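Local coordinates for ALDH21) (Physcomitrella patens subsp. patens, PDB 5MZ5), which oxidises succinic semialdehyde with NADP(+) as cofactor, acting as a succinic semialdehyde dehydrogenase of the aldehyde dehydrogenase family, at residues 311-316 against 338-343; 331-336 against 420-425. One frame throughout, in Å; residues are numbered along the deposited sequence.

Interaction 1 of 2, residues 311-316 against 338-343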
loop_
_atom_site.group_PDB
_atom_site.type_symbol
_atom_site.label_atom_id
_atom_site.label_comp_id
_atom_site.label_asym_id
_atom_site.label_seq_id
_atom_site.Cartn_x
_atom_site.Cartn_y
_atom_site.Cartn_z
ATOM N N GLY A 311 -24.110 24.033 -4.240
ATOM C CA GLY A 311 -22.799 24.629 -4.023
ATOM C C GLY A 311 -22.836 26.039 -3.471
ATOM O O GLY A 311 -22.188 26.343 -2.463
ATOM N N GLY A 312 -23.589 26.889 -4.138
ATOM C CA GLY A 312 -23.699 28.293 -3.778
ATOM C C GLY A 312 -24.504 28.656 -2.547
ATOM O O GLY A 312 -24.278 29.729 -1.982
ATOM N N PHE A 313 -25.468 27.814 -2.133
ATOM C CA PHE A 313 -26.388 28.185 -1.054
ATOM C C PHE A 313 -26.683 27.139 0.037
ATOM O O PHE A 313 -27.439 27.469 0.962
ATOM C CB PHE A 313 -27.718 28.658 -1.669
ATOM C CG PHE A 313 -27.519 29.761 -2.683
ATOM C CD1 PHE A 313 -27.268 31.069 -2.273
ATOM C CD2 PHE A 313 -27.494 29.476 -4.045
ATOM C CE1 PHE A 313 -27.022 32.074 -3.205
ATOM C CE2 PHE A 313 -27.225 30.480 -4.975
ATOM C CZ PHE A 313 -27.032 31.779 -4.554
ATOM N N TYR A 314 -26.106 25.921 -0.029
ATOM C CA TYR A 314 -26.301 24.924 1.041
ATOM C C TYR A 314 -25.573 25.462 2.290
ATOM O O TYR A 314 -24.555 26.162 2.145
ATOM C CB TYR A 314 -25.772 23.529 0.627
ATOM C CG TYR A 314 -24.372 23.196 1.125
ATOM C CD1 TYR A 314 -23.254 23.901 0.669
ATOM C CD2 TYR A 314 -24.167 22.177 2.050
ATOM C CE1 TYR A 314 -21.981 23.647 1.181
ATOM C CE2 TYR A 314 -22.892 21.886 2.535
ATOM C CZ TYR A 314 -21.800 22.620 2.094
ATOM O OH TYR A 314 -20.544 22.316 2.567
ATOM N N GLN A 315 -26.119 25.190 3.500
ATOM C CA GLN A 315 -25.604 25.696 4.789
ATOM C C GLN A 315 -25.605 27.245 4.814
ATOM O O GLN A 315 -24.970 27.863 5.667
ATOM C CB GLN A 315 -24.201 25.107 5.125
ATOM C CG GLN A 315 -24.161 24.222 6.380
ATOM C CD GLN A 315 -24.891 22.889 6.257
ATOM O OE1 GLN A 315 -25.573 22.447 7.180
ATOM N NE2 GLN A 315 -24.742 22.189 5.143
ATOM N N GLY A 316 -26.323 27.841 3.861
ATOM C CA GLY A 316 -26.418 29.285 3.670
ATOM C C GLY A 316 -25.098 29.934 3.319
ATOM O O GLY A 316 -24.861 31.074 3.712
ATOM N N GLU A 338 -29.951 32.653 -16.429
ATOM C CA GLU A 338 -31.406 32.637 -16.376
ATOM C C GLU A 338 -31.917 31.515 -15.432
ATOM O O GLU A 338 -32.674 31.801 -14.497
ATOM C CB GLU A 338 -31.961 32.498 -17.800
ATOM C CG GLU A 338 -33.457 32.638 -17.932
ATOM C CD GLU A 338 -33.974 32.167 -19.278
ATOM O OE1 GLU A 338 -33.874 30.949 -19.552
ATOM O OE2 GLU A 338 -34.476 33.006 -20.059
ATOM N N GLY A 339 -31.488 30.276 -15.688
ATOM C CA GLY A 339 -31.879 29.115 -14.900
ATOM C C GLY A 339 -31.423 29.174 -13.454
ATOM O O GLY A 339 -32.195 28.833 -12.550
ATOM N N PHE A 340 -30.173 29.619 -13.226
ATOM C CA PHE A 340 -29.581 29.757 -11.899
ATOM C C PHE A 340 -30.307 30.813 -11.070
ATOM O O PHE A 340 -30.738 30.490 -9.960
ATOM C CB PHE A 340 -28.059 30.020 -11.980
ATOM C CG PHE A 340 -27.307 30.042 -10.672
ATOM C CD1 PHE A 340 -27.125 28.872 -9.930
ATOM C CD2 PHE A 340 -26.709 31.214 -10.215
ATOM C CE1 PHE A 340 -26.409 28.892 -8.730
ATOM C CE2 PHE A 340 -25.970 31.222 -9.028
ATOM C CZ PHE A 340 -25.833 30.066 -8.289
ATOM N N VAL A 341 -30.488 32.043 -11.610
ATOM C CA VAL A 341 -31.199 33.141 -10.922
ATOM C C VAL A 341 -32.660 32.741 -10.621
ATOM O O VAL A 341 -33.133 32.979 -9.510
ATOM C CB VAL A 341 -31.070 34.509 -11.654
ATOM C CG1 VAL A 341 -32.045 35.547 -11.105
ATOM C CG2 VAL A 341 -29.639 35.041 -11.585
ATOM N N ALA A 342 -33.356 32.105 -11.584
ATOM C CA ALA A 342 -34.730 31.630 -11.378
ATOM C C ALA A 342 -34.793 30.602 -10.226
ATOM O O ALA A 342 -35.690 30.676 -9.382
ATOM C CB ALA A 342 -35.294 31.024 -12.664
ATOM N N ALA A 343 -33.810 29.689 -10.157
ATOM C CA ALA A 343 -33.744 28.695 -9.088
ATOM C C ALA A 343 -33.412 29.306 -7.714
ATOM O O ALA A 343 -34.008 28.873 -6.729
ATOM C CB ALA A 343 -32.787 27.570 -9.450
#
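Phe-313 and Phe-340 reach for each other from opposite directions, one from the C-terminal part of helix 301-313 and the other from the middle of helix 333-345. Within 311-316 and 338-343 this single aromatic pair bridges backbones that stay well apart: the nearest alpha carbons of the two segments, CA of Phe-313 and CA of Ala-343, are 10.9 Å from each other. The touching atoms are CE2 of Phe-313 and CZ of Phe-340, at 3.6 Å. Relative to the Phe-313 ring, CZ of Phe-340 lies at the edge, near the ring plane; the CE2 atom, in turn, meets the Phe-340 ring obliquely. With planes inclined by 34° and centroids 5.9 Å apart, the pair is neither a stack nor an edge-to-face contact. What brings the Phe-340 ring within reach is its first torsion, which sets CG opposite the backbone N (chi1 -174°) and carries the ring tip across to its partner. The contact is purely apolar and buried. Gly-312 contributes by having no side chain, since a beta carbon there would be crowded by the Phe-313 ring. Just beyond Phe-313 the chain enters the active site: Tyr-314 binds succinate in another structure of this enzyme, and its hydroxyl is hydrogen-bonded to Ser-319 OG. Both phenylalanines also pack on Val-400 of strand 395-402 and Val-420 of strand 419-425, and the two helices meet at further residues, Phe-340 touching Leu-308 and Ile-309, and Ala-343 touching Ile-305 and Ile-309.

Interaction 2 of 2, residues 331-336 against 420-425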
loop_
_atom_site.group_PDB
_atom_site.type_symbol
_atom_site.label_atom_id
_atom_site.label_comp_id
_atom_site.label_asym_id
_atom_site.label_seq_id
_atom_site.Cartn_x
_atom_site.Cartn_y
_atom_site.Cartn_z
ATOM N N ARG A 331 -20.878 30.553 -24.430
ATOM C CA ARG A 331 -21.956 29.918 -25.211
ATOM C C ARG A 331 -23.123 29.445 -24.316
ATOM O O ARG A 331 -24.245 29.303 -24.794
ATOM C CB ARG A 331 -21.420 28.772 -26.121
ATOM C CG ARG A 331 -21.283 27.421 -25.409
ATOM C CD ARG A 331 -20.527 26.335 -26.175
ATOM N NE ARG A 331 -20.779 25.008 -25.596
ATOM C CZ ARG A 331 -20.111 24.468 -24.571
ATOM N NH1 ARG A 331 -19.089 25.109 -24.022
ATOM N NH2 ARG A 331 -20.443 23.273 -24.113
ATOM N N LEU A 332 -22.850 29.209 -23.021
ATOM C CA LEU A 332 -23.828 28.706 -22.052
ATOM C C LEU A 332 -24.309 29.775 -21.092
ATOM O O LEU A 332 -25.318 29.569 -20.419
ATOM C CB LEU A 332 -23.190 27.554 -21.226
ATOM C CG LEU A 332 -22.541 26.391 -21.989
ATOM C CD1 LEU A 332 -21.852 25.433 -21.022
ATOM C CD2 LEU A 332 -23.552 25.670 -22.887
ATOM N N TYR A 333 -23.575 30.893 -21.008
ATOM C CA TYR A 333 -23.766 31.960 -20.036
ATOM C C TYR A 333 -25.215 32.433 -19.816
ATOM O O TYR A 333 -25.671 32.385 -18.673
ATOM C CB TYR A 333 -22.859 33.155 -20.334
ATOM C CG TYR A 333 -22.793 34.120 -19.172
ATOM C CD1 TYR A 333 -21.985 33.856 -18.066
ATOM C CD2 TYR A 333 -23.581 35.271 -19.149
ATOM C CE1 TYR A 333 -21.930 34.736 -16.986
ATOM C CE2 TYR A 333 -23.538 36.154 -18.068
ATOM C CZ TYR A 333 -22.714 35.878 -16.987
ATOM O OH TYR A 333 -22.653 36.749 -15.929
ATOM N N ASP A 334 -25.913 32.924 -20.863
ATOM C CA ASP A 334 -27.279 33.449 -20.721
ATOM C C ASP A 334 -28.262 32.400 -20.212
ATOM O O ASP A 334 -29.065 32.694 -19.327
ATOM C CB ASP A 334 -27.772 34.112 -22.025
ATOM C CG ASP A 334 -26.975 35.327 -22.491
ATOM O OD1 ASP A 334 -26.336 35.994 -21.636
ATOM O OD2 ASP A 334 -27.055 35.659 -23.690
ATOM N N GLU A 335 -28.156 31.163 -20.730
ATOM C CA GLU A 335 -29.011 30.051 -20.320
ATOM C C GLU A 335 -28.783 29.675 -18.840
ATOM O O GLU A 335 -29.755 29.509 -18.099
ATOM C CB GLU A 335 -28.821 28.852 -21.257
ATOM C CG GLU A 335 -29.869 27.772 -21.070
ATOM C CD GLU A 335 -29.811 26.594 -22.023
ATOM O OE1 GLU A 335 -28.725 26.315 -22.582
ATOM O OE2 GLU A 335 -30.859 25.929 -22.191
ATOM N N VAL A 336 -27.509 29.583 -18.413
ATOM C CA VAL A 336 -27.118 29.262 -17.036
ATOM C C VAL A 336 -27.582 30.370 -16.085
ATOM O O VAL A 336 -28.264 30.064 -15.114
ATOM C CB VAL A 336 -25.600 28.913 -16.894
ATOM C CG1 VAL A 336 -25.182 28.757 -15.423
ATOM C CG2 VAL A 336 -25.273 27.643 -17.675
ATOM N N VAL A 420 -23.098 34.393 -4.410
ATOM C CA VAL A 420 -22.398 33.805 -5.554
ATOM C C VAL A 420 -21.971 34.896 -6.531
ATOM O O VAL A 420 -22.789 35.716 -6.948
ATOM C CB VAL A 420 -23.221 32.691 -6.260
ATOM C CG1 VAL A 420 -22.493 32.153 -7.496
ATOM C CG2 VAL A 420 -23.545 31.553 -5.298
ATOM N N LEU A 421 -20.680 34.896 -6.890
ATOM C CA LEU A 421 -20.126 35.831 -7.862
ATOM C C LEU A 421 -20.044 35.155 -9.217
ATOM O O LEU A 421 -19.288 34.201 -9.388
ATOM C CB LEU A 421 -18.765 36.386 -7.428
ATOM C CG LEU A 421 -18.698 37.110 -6.079
ATOM C CD1 LEU A 421 -17.434 37.883 -5.971
ATOM C CD2 LEU A 421 -19.877 38.049 -5.868
ATOM N N LEU A 422 -20.864 35.631 -10.164
ATOM C CA LEU A 422 -20.971 35.095 -11.519
ATOM C C LEU A 422 -20.056 35.802 -12.507
ATOM O O LEU A 422 -19.977 37.032 -12.527
ATOM C CB LEU A 422 -22.440 35.181 -11.984
ATOM C CG LEU A 422 -22.807 34.625 -13.366
ATOM C CD1 LEU A 422 -22.485 33.118 -13.496
ATOM C CD2 LEU A 422 -24.274 34.865 -13.653
ATOM N N TYR A 423 -19.378 35.005 -13.341
ATOM C CA TYR A 423 -18.457 35.476 -14.385
ATOM C C TYR A 423 -18.606 34.648 -15.652
ATOM O O TYR A 423 -18.962 33.468 -15.610
ATOM C CB TYR A 423 -16.989 35.391 -13.910
ATOM C CG TYR A 423 -16.692 36.184 -12.659
ATOM C CD1 TYR A 423 -16.456 37.555 -12.719
ATOM C CD2 TYR A 423 -16.661 35.567 -11.407
ATOM C CE1 TYR A 423 -16.200 38.299 -11.566
ATOM C CE2 TYR A 423 -16.396 36.298 -10.245
ATOM C CZ TYR A 423 -16.167 37.666 -10.330
ATOM O OH TYR A 423 -15.905 38.406 -9.199
ATOM N N LYS A 424 -18.275 35.275 -16.773
ATOM C CA LYS A 424 -18.273 34.680 -18.098
ATOM C C LYS A 424 -16.815 34.511 -18.520
ATOM O O LYS A 424 -15.965 35.321 -18.142
ATOM C CB LYS A 424 -18.986 35.625 -19.081
ATOM C CG LYS A 424 -19.157 35.081 -20.507
ATOM C CD LYS A 424 -19.872 36.055 -21.471
ATOM C CE LYS A 424 -19.200 37.363 -21.803
ATOM N NZ LYS A 424 -20.131 38.274 -22.529
ATOM N N TYR A 425 -16.528 33.471 -19.310
ATOM C CA TYR A 425 -15.196 33.257 -19.871
ATOM C C TYR A 425 -15.332 32.744 -21.305
ATOM O O TYR A 425 -16.379 32.193 -21.671
ATOM C CB TYR A 425 -14.306 32.336 -18.982
ATOM C CG TYR A 425 -14.722 30.883 -19.000
ATOM C CD1 TYR A 425 -14.281 30.024 -20.002
ATOM C CD2 TYR A 425 -15.550 30.363 -18.010
ATOM C CE1 TYR A 425 -14.682 28.693 -20.040
ATOM C CE2 TYR A 425 -15.924 29.020 -18.011
ATOM C CZ TYR A 425 -15.489 28.190 -19.030
ATOM O OH TYR A 425 -15.910 26.890 -19.068
#
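Helix-on-sheet packing of an alpha/beta domain is seen here at the first turn of helix 333-345, where Tyr-333 lies against strand 419-425, a parallel neighbour of the strand that precedes the helix, 323-329. The tyrosine ring slants over the strand and meets three successive residues in three ways. Over one face sits Lys-424 CB, in a CH-pi contact 4.0 Å from the Tyr-333 ring centroid and 26° off its normal. At the ring edge, near the plane, Tyr-333 CE1 approaches Tyr-423 O at 3.5 Å. Farther out, Leu-422 comes from the opposite direction, and its CG lies 3.3 Å from Tyr-333 OH, a tight fit. The hydroxyl is hydrogen-bonded to Glu-402 OE2, while its contact with Leu-422 is plain packing, so the ring is held both by packing and by a polar tether at its far end. Losing the ring and hydroxyl to an alanine here is likely to leave Glu-402 OE2 without this partner and open a gap beside Leu-422 and the aliphatic base of Lys-424. The lysine itself crosses the tyrosine at about a right angle, then bends at chi3 (64°), which takes NZ away from the ring and leaves it 6.7 Å from Asp-334 OD1.

In the fold
Followed from the N terminus, helix 301-313 supplies the first segment, 311-316. The chain then runs past Cys-320 and through strand 323-329; 331-336 spans the turn into helix 333-345 and its first residues, and 338-343 lies further along the same helix. Interaction 1 closes the shorter loop, with 21 residues between its segments. Interaction 2 opens inside that loop and closes only at strand 419-425, with 83 residues between its segments, so the two cross rather than nest. Helix 333-345 serves both, tied to helix 301-313 in one and to the sheet in the other. They also meet directly: Val-420 CG2 lies 3.6 Å from Phe-313 CZ, joining them into one apolar core.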